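Local coordinates for xylanase inhibitor TL-XI (Triticum aestivum, PDB 3G7M), which inhibits xylanases noncompetitively as a small thaumatin-like protein of wheat, with a likely part in plant defence, at residues A[118-122]-A[133-137]; A[84-88]-A[98-102]; A[109-115]-A[145-151]. The protein carries 4 engineered substitutions. One frame throughout, in Å; residues are numbered along the deposited sequence.

Contact 1 (A[118-122]-A[133-137]); sequences GDALP and PYAKS
L121 and Y134 both carry CG anti to the backbone N, with chi1 of -169° and -179°, and this brings a leucine methyl over an aromatic face. L121 CD1 stands close to the centre of the Y134 ring, 3.7 Å from its centroid. It lies only 14° off the ring normal, so this is a CH-pi contact over the face. The leucine and the tyrosine run antiparallel alongside each other. The other methyl, L121 CD2, reaches the backbone instead, 3.5 Å from Y134 O.

The phenol end is held separately. Y134 OH donates to P122 O over 2.6 Å, and it lies in the plane of that carbonyl. P122 O in turn sits at the ring edge, in the ring plane. Face and edge together should limit the turning of the ring. Farther along, K136 CG packs 4.0 Å from L121 CD1. The K136 chain turns at chi2, and NZ ends near the D119 carboxylate. K136 NZ and D119 OD2 are 4.3 Å apart, too far for a salt bridge, though the opposite charges probably attract.

Y98 OH bonds to D119 O, and V100 packs on both L121 and Y134. The contact thus closes one margin of the two-sheet beta sandwich of the thaumatin-like fold, between edge strands 121-123 and 135-139.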
loop_
_atom_site.group_PDB
_atom_site.type_symbol
_atom_site.label_atom_id
_atom_site.label_comp_id
_atom_site.label_asym_id
_atom_site.label_seq_id
_atom_site.Cartn_x
_atom_site.Cartn_y
_atom_site.Cartn_z
ATOM N N GLY A 118 -16.932 5.241 0.495
ATOM C CA GLY A 118 -17.122 3.839 0.280
ATOM C C GLY A 118 -17.163 3.067 1.563
ATOM O O GLY A 118 -17.085 3.650 2.646
ATOM N N ASP A 119 -17.277 1.750 1.426
ATOM C CA ASP A 119 -17.305 0.868 2.558
ATOM C C ASP A 119 -15.922 0.351 2.841
ATOM O O ASP A 119 -15.079 0.286 1.966
ATOM C CB ASP A 119 -18.223 -0.303 2.276
ATOM C CG ASP A 119 -19.643 0.117 2.122
ATOM O OD1 ASP A 119 -20.062 1.022 2.860
ATOM O OD2 ASP A 119 -20.343 -0.449 1.262
ATOM N N ALA A 120 -15.715 -0.042 4.086
ATOM C CA ALA A 120 -14.433 -0.523 4.543
ATOM C C ALA A 120 -14.087 -1.903 3.926
ATOM O O ALA A 120 -14.962 -2.765 3.802
ATOM C CB ALA A 120 -14.447 -0.582 6.083
ATOM N N LEU A 121 -12.813 -2.086 3.549
ATOM C CA LEU A 121 -12.285 -3.367 3.069
ATOM C C LEU A 121 -11.158 -3.901 3.975
ATOM O O LEU A 121 -10.031 -3.460 3.842
ATOM C CB LEU A 121 -11.770 -3.211 1.638
ATOM C CG LEU A 121 -11.422 -4.489 0.867
ATOM C CD1 LEU A 121 -12.665 -5.274 0.482
ATOM C CD2 LEU A 121 -10.634 -4.157 -0.363
ATOM N N PRO A 122 -11.465 -4.842 4.904
ATOM C CA PRO A 122 -10.459 -5.335 5.841
ATOM C C PRO A 122 -9.590 -6.458 5.269
ATOM O O PRO A 122 -10.045 -7.237 4.416
ATOM C CB PRO A 122 -11.292 -5.888 7.000
ATOM C CG PRO A 122 -12.553 -6.329 6.380
ATOM C CD PRO A 122 -12.772 -5.492 5.121
ATOM N N PRO A 133 -12.188 -10.326 -7.705
ATOM C CA PRO A 133 -11.658 -9.109 -7.105
ATOM C C PRO A 133 -12.231 -8.868 -5.742
ATOM O O PRO A 133 -13.442 -8.711 -5.590
ATOM C CB PRO A 133 -12.081 -8.019 -8.083
ATOM C CG PRO A 133 -13.297 -8.575 -8.783
ATOM C CD PRO A 133 -13.362 -10.049 -8.550
ATOM N N TYR A 134 -11.353 -8.856 -4.755
ATOM C CA TYR A 134 -11.748 -8.499 -3.417
ATOM C C TYR A 134 -11.518 -6.997 -3.313
ATOM O O TYR A 134 -10.453 -6.539 -2.855
ATOM C CB TYR A 134 -10.931 -9.291 -2.380
ATOM C CG TYR A 134 -11.255 -9.030 -0.930
ATOM C CD1 TYR A 134 -12.518 -9.337 -0.402
ATOM C CD2 TYR A 134 -10.291 -8.496 -0.076
ATOM C CE1 TYR A 134 -12.801 -9.107 0.949
ATOM C CE2 TYR A 134 -10.570 -8.254 1.273
ATOM C CZ TYR A 134 -11.816 -8.565 1.783
ATOM O OH TYR A 134 -12.054 -8.322 3.122
ATOM N N ALA A 135 -12.520 -6.221 -3.744
ATOM C CA ALA A 135 -12.362 -4.778 -3.852
ATOM C C ALA A 135 -13.666 -4.093 -3.601
ATOM O O ALA A 135 -14.708 -4.704 -3.743
ATOM C CB ALA A 135 -11.850 -4.412 -5.237
ATOM N N LYS A 136 -13.605 -2.817 -3.244
ATOM C CA LYS A 136 -14.788 -1.993 -3.096
ATOM C C LYS A 136 -14.622 -0.765 -3.983
ATOM O O LYS A 136 -13.486 -0.434 -4.380
ATOM C CB LYS A 136 -14.982 -1.605 -1.624
ATOM C CG LYS A 136 -15.464 -2.746 -0.715
ATOM C CD LYS A 136 -16.934 -3.093 -0.926
ATOM C CE LYS A 136 -17.372 -4.306 -0.086
ATOM N NZ LYS A 136 -18.906 -4.358 0.009
ATOM N N SER A 137 -15.735 -0.095 -4.300
ATOM C CA SER A 137 -15.693 1.107 -5.133
ATOM C C SER A 137 -16.057 2.356 -4.317
ATOM O O SER A 137 -16.843 2.294 -3.368
ATOM C CB SER A 137 -16.608 0.949 -6.369
ATOM O OG SER A 137 -17.937 0.522 -6.018
#

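Contact 2 (A[84-88]-A[98-102]); sequences TTMAE and YGVTS. Engineered in segment 84-88: T84 (natural residue Val).
Y98 meets E88 through its backbone, with Y98 CA 3.4 Å from E88 O in a CA-H...O contact. Its ring turns off from segment 84-88.

G99 comes next and forms an antiparallel hydrogen-bonded pair with E88. G99 N donates to E88 O at 2.8 Å. E88 N returns a bond of 2.7 Å to G99 O. The same G99 carbonyl also takes a CA-H...O contact from A87 CA, so two donors of segment 84-88 meet on it.

V100 faces A87 in a non-hydrogen-bonded pair, and their side chains share one face of the sheet. V100 CG2 lies 4.2 Å from A87 CB. T85 CG2 is also near it, and the three form a loose apolar cluster. V100 CA makes a further CA-H...O contact with M86 O.

T101 pairs with M86 and restores the hydrogen-bonded pattern. T101 N reaches M86 O at 2.8 Å, while M86 N meets T101 O at a longer 3.2 Å. T85 CG2 also comes within 3.6 Å of T101 O. On the face shared with M86 and E88, T101 CG2 rests against M86 CB. A chi1 of 178° leaves this methyl there and turns T101 OG1 the other way. That hydroxyl bonds to D129 OD2, and E88 OE2 bonds to the S90 hydroxyl along its own strand.

Strand segments 86-88 and 98-101 run 163° apart, within the beta hairpin of strands 86-91 and 95-101. Strand 44-52 flanks the first arm and strand 135-139 the second. Strand 111-115 of the other sheet packs against A87, T85 and Y98.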
loop_
_atom_site.group_PDB
_atom_site.type_symbol
_atom_site.label_atom_id
_atom_site.label_comp_id
_atom_site.label_asym_id
_atom_site.label_seq_id
_atom_site.Cartn_x
_atom_site.Cartn_y
_atom_site.Cartn_z
ATOM N N THR A 84 4.376 -10.544 1.546
ATOM C CA THR A 84 3.927 -9.160 1.619
ATOM C C THR A 84 2.450 -8.996 1.292
ATOM O O THR A 84 1.924 -9.659 0.397
ATOM C CB THR A 84 4.741 -8.229 0.706
ATOM O OG1 THR A 84 4.141 -6.923 0.732
ATOM C CG2 THR A 84 4.826 -8.755 -0.753
ATOM N N THR A 85 1.786 -8.112 2.024
ATOM C CA THR A 85 0.376 -7.822 1.803
ATOM C C THR A 85 0.272 -6.784 0.700
ATOM O O THR A 85 0.944 -5.760 0.780
ATOM C CB THR A 85 -0.266 -7.268 3.065
ATOM O OG1 THR A 85 -0.087 -8.245 4.131
ATOM C CG2 THR A 85 -1.755 -7.020 2.844
ATOM N N MET A 86 -0.534 -7.070 -0.335
ATOM C CA MET A 86 -0.659 -6.213 -1.534
ATOM C C MET A 86 -2.002 -5.527 -1.700
ATOM O O MET A 86 -3.056 -6.181 -1.940
ATOM C CB MET A 86 -0.375 -6.988 -2.804
ATOM C CG MET A 86 1.043 -6.919 -3.236
ATOM S SD MET A 86 1.476 -5.272 -3.792
ATOM C CE MET A 86 2.893 -5.717 -4.827
ATOM N N ALA A 87 -1.939 -4.191 -1.589
ATOM C CA ALA A 87 -3.082 -3.364 -1.851
ATOM C C ALA A 87 -2.973 -2.738 -3.249
ATOM O O ALA A 87 -1.884 -2.297 -3.662
ATOM C CB ALA A 87 -3.163 -2.312 -0.822
ATOM N N GLU A 88 -4.102 -2.718 -3.972
ATOM C CA GLU A 88 -4.203 -2.131 -5.329
ATOM C C GLU A 88 -5.252 -1.021 -5.369
ATOM O O GLU A 88 -6.376 -1.192 -4.916
ATOM C CB GLU A 88 -4.566 -3.223 -6.351
ATOM C CG GLU A 88 -3.948 -3.080 -7.727
ATOM C CD GLU A 88 -4.867 -2.422 -8.734
ATOM O OE1 GLU A 88 -4.889 -2.853 -9.908
ATOM O OE2 GLU A 88 -5.523 -1.422 -8.380
ATOM N N TYR A 98 -10.633 0.151 -4.828
ATOM C CA TYR A 98 -9.504 -0.273 -3.986
ATOM C C TYR A 98 -9.621 -1.746 -3.567
ATOM O O TYR A 98 -10.637 -2.171 -3.047
ATOM C CB TYR A 98 -9.332 0.668 -2.779
ATOM C CG TYR A 98 -10.634 1.034 -2.082
ATOM C CD1 TYR A 98 -11.475 2.012 -2.588
ATOM C CD2 TYR A 98 -11.019 0.387 -0.920
ATOM C CE1 TYR A 98 -12.653 2.319 -1.973
ATOM C CE2 TYR A 98 -12.218 0.689 -0.299
ATOM C CZ TYR A 98 -13.030 1.659 -0.830
ATOM O OH TYR A 98 -14.226 1.976 -0.208
ATOM N N GLY A 99 -8.586 -2.531 -3.837
ATOM C CA GLY A 99 -8.612 -3.969 -3.571
ATOM C C GLY A 99 -7.344 -4.404 -2.882
ATOM O O GLY A 99 -6.372 -3.656 -2.824
ATOM N N VAL A 100 -7.347 -5.609 -2.334
ATOM C CA VAL A 100 -6.240 -6.026 -1.507
ATOM C C VAL A 100 -6.210 -7.515 -1.555
ATOM O O VAL A 100 -7.244 -8.147 -1.740
ATOM C CB VAL A 100 -6.408 -5.484 -0.017
ATOM C CG1 VAL A 100 -7.649 -6.089 0.684
ATOM C CG2 VAL A 100 -5.103 -5.653 0.843
ATOM N N THR A 101 -5.020 -8.077 -1.384
ATOM C CA THR A 101 -4.845 -9.531 -1.220
ATOM C C THR A 101 -3.848 -9.905 -0.133
ATOM O O THR A 101 -2.913 -9.172 0.135
ATOM C CB THR A 101 -4.399 -10.179 -2.523
ATOM O OG1 THR A 101 -4.194 -11.593 -2.292
ATOM C CG2 THR A 101 -3.111 -9.552 -3.037
ATOM N N SER A 102 -4.040 -11.055 0.488
ATOM C CA SER A 102 -3.031 -11.598 1.393
ATOM C C SER A 102 -2.862 -13.097 1.076
ATOM O O SER A 102 -2.599 -13.928 1.946
ATOM C CB SER A 102 -3.409 -11.311 2.839
ATOM O OG SER A 102 -4.589 -12.000 3.160
#

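Contact 3 (A[109-115]-A[145-151]); sequences VPMNLKC and LQIVFCP. Engineered in segment 109-115: V109 (natural residue Leu), N112 (natural residue Asp).
Q146 N donates to K114 O over 2.7 Å, the shortest backbone bond between these strands. K114 N returns a bond to Q146 O, and N112 exchanges a second pair of bonds with V148. Beyond the strands, C150 N still reaches P110 O at 3.1 Å. The bonded pairs K114-Q146 and N112-V148 put their side chains on one face. K114 CG and Q146 CB pack against each other there.

The engineered N112 uses its amide within its own segment. N112 ND2 gives a hydrogen to M111 O at 2.7 Å, and that oxygen lies almost in the amide plane. OD1 bonds to R124 NH2. With both ends held, the amide should be fixed in rotation. P151 packs across it, with CG 3.3 Å from N112 ND2.

Strands 111-115 and 145-149 run antiparallel as neighbours inside the five-stranded sheet of the thaumatin-like sandwich. Two disulfides leave from this pair: C115 is joined to C138, on a strand of the other sheet, and C150 to C9.

M111, L113, C115, L145, I147 and F149 point to the opposite face, toward that other sheet. M111 and F149 run alongside each other. The stretched M111 chain brings CE to the edge of the F149 ring, 3.3 Å from F149 CE1. M111 SD is 5.4 Å from the F149 ring centroid and oblique to it, a Met-aromatic contact. The engineered V109 crosses the same side chain at about a right angle, with CG1 3.6 Å from F149 CD1. I147 CD1 fits against L113 CG at 3.5 Å, and L145 CD2 packs beside C115 SG.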
loop_
_atom_site.group_PDB
_atom_site.type_symbol
_atom_site.label_atom_id
_atom_site.label_comp_id
_atom_site.label_asym_id
_atom_site.label_seq_id
_atom_site.Cartn_x
_atom_site.Cartn_y
_atom_site.Cartn_z
ATOM N N VAL A 109 1.895 -7.576 6.890
ATOM C CA VAL A 109 1.330 -6.525 7.721
ATOM C C VAL A 109 -0.206 -6.536 7.454
ATOM O O VAL A 109 -0.639 -6.581 6.299
ATOM C CB VAL A 109 2.045 -5.092 7.491
ATOM C CG1 VAL A 109 1.485 -4.071 8.393
ATOM C CG2 VAL A 109 3.562 -5.104 7.746
ATOM N N PRO A 110 -1.043 -6.549 8.527
ATOM C CA PRO A 110 -2.528 -6.430 8.337
ATOM C C PRO A 110 -2.950 -5.076 7.757
ATOM O O PRO A 110 -2.420 -4.028 8.151
ATOM C CB PRO A 110 -3.083 -6.601 9.755
ATOM C CG PRO A 110 -1.874 -6.356 10.684
ATOM C CD PRO A 110 -0.684 -6.820 9.939
ATOM N N MET A 111 -3.888 -5.087 6.826
ATOM C CA MET A 111 -4.280 -3.841 6.202
ATOM C C MET A 111 -5.761 -3.537 6.312
ATOM O O MET A 111 -6.584 -4.433 6.425
ATOM C CB MET A 111 -3.889 -3.852 4.736
ATOM C CG MET A 111 -2.450 -3.563 4.448
ATOM S SD MET A 111 -2.223 -3.472 2.663
ATOM C CE MET A 111 -0.432 -3.398 2.655
ATOM N N ASN A 112 -6.086 -2.251 6.260
ATOM C CA ASN A 112 -7.463 -1.792 6.094
ATOM C C ASN A 112 -7.530 -0.672 5.040
ATOM O O ASN A 112 -6.961 0.424 5.251
ATOM C CB ASN A 112 -8.019 -1.280 7.423
ATOM C CG ASN A 112 -8.946 -2.243 8.069
ATOM O OD1 ASN A 112 -9.921 -1.844 8.705
ATOM N ND2 ASN A 112 -8.653 -3.531 7.927
ATOM N N LEU A 113 -8.214 -0.936 3.917
ATOM C CA LEU A 113 -8.429 0.083 2.887
ATOM C C LEU A 113 -9.819 0.635 3.075
ATOM O O LEU A 113 -10.802 -0.135 3.133
ATOM C CB LEU A 113 -8.293 -0.516 1.494
ATOM C CG LEU A 113 -6.865 -0.902 1.061
ATOM C CD1 LEU A 113 -6.358 -2.182 1.768
ATOM C CD2 LEU A 113 -6.800 -1.101 -0.443
ATOM N N LYS A 114 -9.909 1.955 3.206
ATOM C CA LYS A 114 -11.217 2.601 3.329
ATOM C C LYS A 114 -11.378 3.940 2.581
ATOM O O LYS A 114 -10.418 4.683 2.377
ATOM C CB LYS A 114 -11.657 2.723 4.809
ATOM C CG LYS A 114 -10.675 3.435 5.719
ATOM C CD LYS A 114 -11.104 3.379 7.185
ATOM C CE LYS A 114 -10.743 2.024 7.786
ATOM N NZ LYS A 114 -11.029 2.006 9.228
ATOM N N CYS A 115 -12.617 4.220 2.178
ATOM C CA CYS A 115 -12.960 5.462 1.532
ATOM C C CYS A 115 -14.031 6.196 2.322
ATOM O O CYS A 115 -14.920 5.562 2.910
ATOM C CB CYS A 115 -13.457 5.195 0.122
ATOM S SG CYS A 115 -13.290 6.635 -0.921
ATOM N N LEU A 145 -9.362 8.613 0.311
ATOM C CA LEU A 145 -8.873 7.246 0.498
ATOM C C LEU A 145 -7.886 7.107 1.659
ATOM O O LEU A 145 -6.982 7.967 1.829
ATOM C CB LEU A 145 -8.168 6.769 -0.763
ATOM C CG LEU A 145 -9.023 6.323 -1.950
ATOM C CD1 LEU A 145 -8.127 6.012 -3.111
ATOM C CD2 LEU A 145 -9.823 5.073 -1.582
ATOM N N GLN A 146 -8.046 6.012 2.429
ATOM C CA GLN A 146 -7.159 5.703 3.551
ATOM C C GLN A 146 -6.705 4.236 3.582
ATOM O O GLN A 146 -7.519 3.314 3.575
ATOM C CB GLN A 146 -7.813 6.090 4.870
ATOM C CG GLN A 146 -6.828 6.198 6.025
ATOM C CD GLN A 146 -7.445 6.827 7.269
ATOM O OE1 GLN A 146 -8.682 6.984 7.364
ATOM N NE2 GLN A 146 -6.583 7.196 8.233
ATOM N N ILE A 147 -5.390 4.040 3.612
ATOM C CA ILE A 147 -4.805 2.739 3.855
ATOM C C ILE A 147 -4.233 2.737 5.271
ATOM O O ILE A 147 -3.413 3.576 5.625
ATOM C CB ILE A 147 -3.691 2.451 2.876
ATOM C CG1 ILE A 147 -4.067 2.894 1.461
ATOM C CG2 ILE A 147 -3.312 1.014 2.922
ATOM C CD1 ILE A 147 -5.161 2.095 0.798
ATOM N N VAL A 148 -4.679 1.804 6.097
ATOM C CA VAL A 148 -4.150 1.701 7.454
ATOM C C VAL A 148 -3.353 0.383 7.577
ATOM O O VAL A 148 -3.792 -0.705 7.131
ATOM C CB VAL A 148 -5.287 1.842 8.558
ATOM C CG1 VAL A 148 -4.706 1.940 9.963
ATOM C CG2 VAL A 148 -6.169 3.047 8.288
ATOM N N PHE A 149 -2.175 0.501 8.183
ATOM C CA PHE A 149 -1.440 -0.664 8.689
ATOM C C PHE A 149 -1.737 -0.863 10.165
ATOM O O PHE A 149 -1.700 0.094 10.942
ATOM C CB PHE A 149 0.078 -0.528 8.473
ATOM C CG PHE A 149 0.468 -0.350 7.016
ATOM C CD1 PHE A 149 0.495 -1.429 6.164
ATOM C CD2 PHE A 149 0.782 0.910 6.505
ATOM C CE1 PHE A 149 0.824 -1.264 4.870
ATOM C CE2 PHE A 149 1.115 1.056 5.192
ATOM C CZ PHE A 149 1.138 -0.038 4.383
ATOM N N CYS A 150 -2.012 -2.123 10.518
ATOM C CA CYS A 150 -2.420 -2.548 11.860
ATOM C C CYS A 150 -3.653 -1.744 12.301
ATOM O O CYS A 150 -3.581 -0.942 13.241
ATOM C CB CYS A 150 -1.265 -2.494 12.886
ATOM S SG CYS A 150 0.314 -3.295 12.368
ATOM N N PRO A 151 -4.794 -1.950 11.609
ATOM C CA PRO A 151 -6.017 -1.273 11.969
ATOM C C PRO A 151 -6.599 -1.783 13.296
ATOM O O PRO A 151 -7.289 -1.002 13.963
ATOM C CB PRO A 151 -6.956 -1.659 10.828
ATOM C CG PRO A 151 -6.480 -2.970 10.374
ATOM C CD PRO A 151 -5.007 -2.898 10.497
ATOM O OXT PRO A 151 -6.390 -2.944 13.722
#

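The three contacts form a compact cluster, with centres about 10 to 11 Å apart. Contact 2 comes first along the chain and closes before the others open. Contact 1 is nested inside the loop that contact 3 closes. Contact 2 lies in the six-stranded antiparallel sheet, and contact 3 in the five-stranded mixed sheet that faces it. Contact 1 draws one edge strand from each: strand 135-139 neighbours strand 95-101 of contact 2, and strand 121-123 neighbours strand 111-115 of contact 3. L113 of contact 3 packs on G99 of contact 2. Contact 1 joins the two sheets at one edge, while contacts 2 and 3 each hold one sheet, and their side chains meet in between.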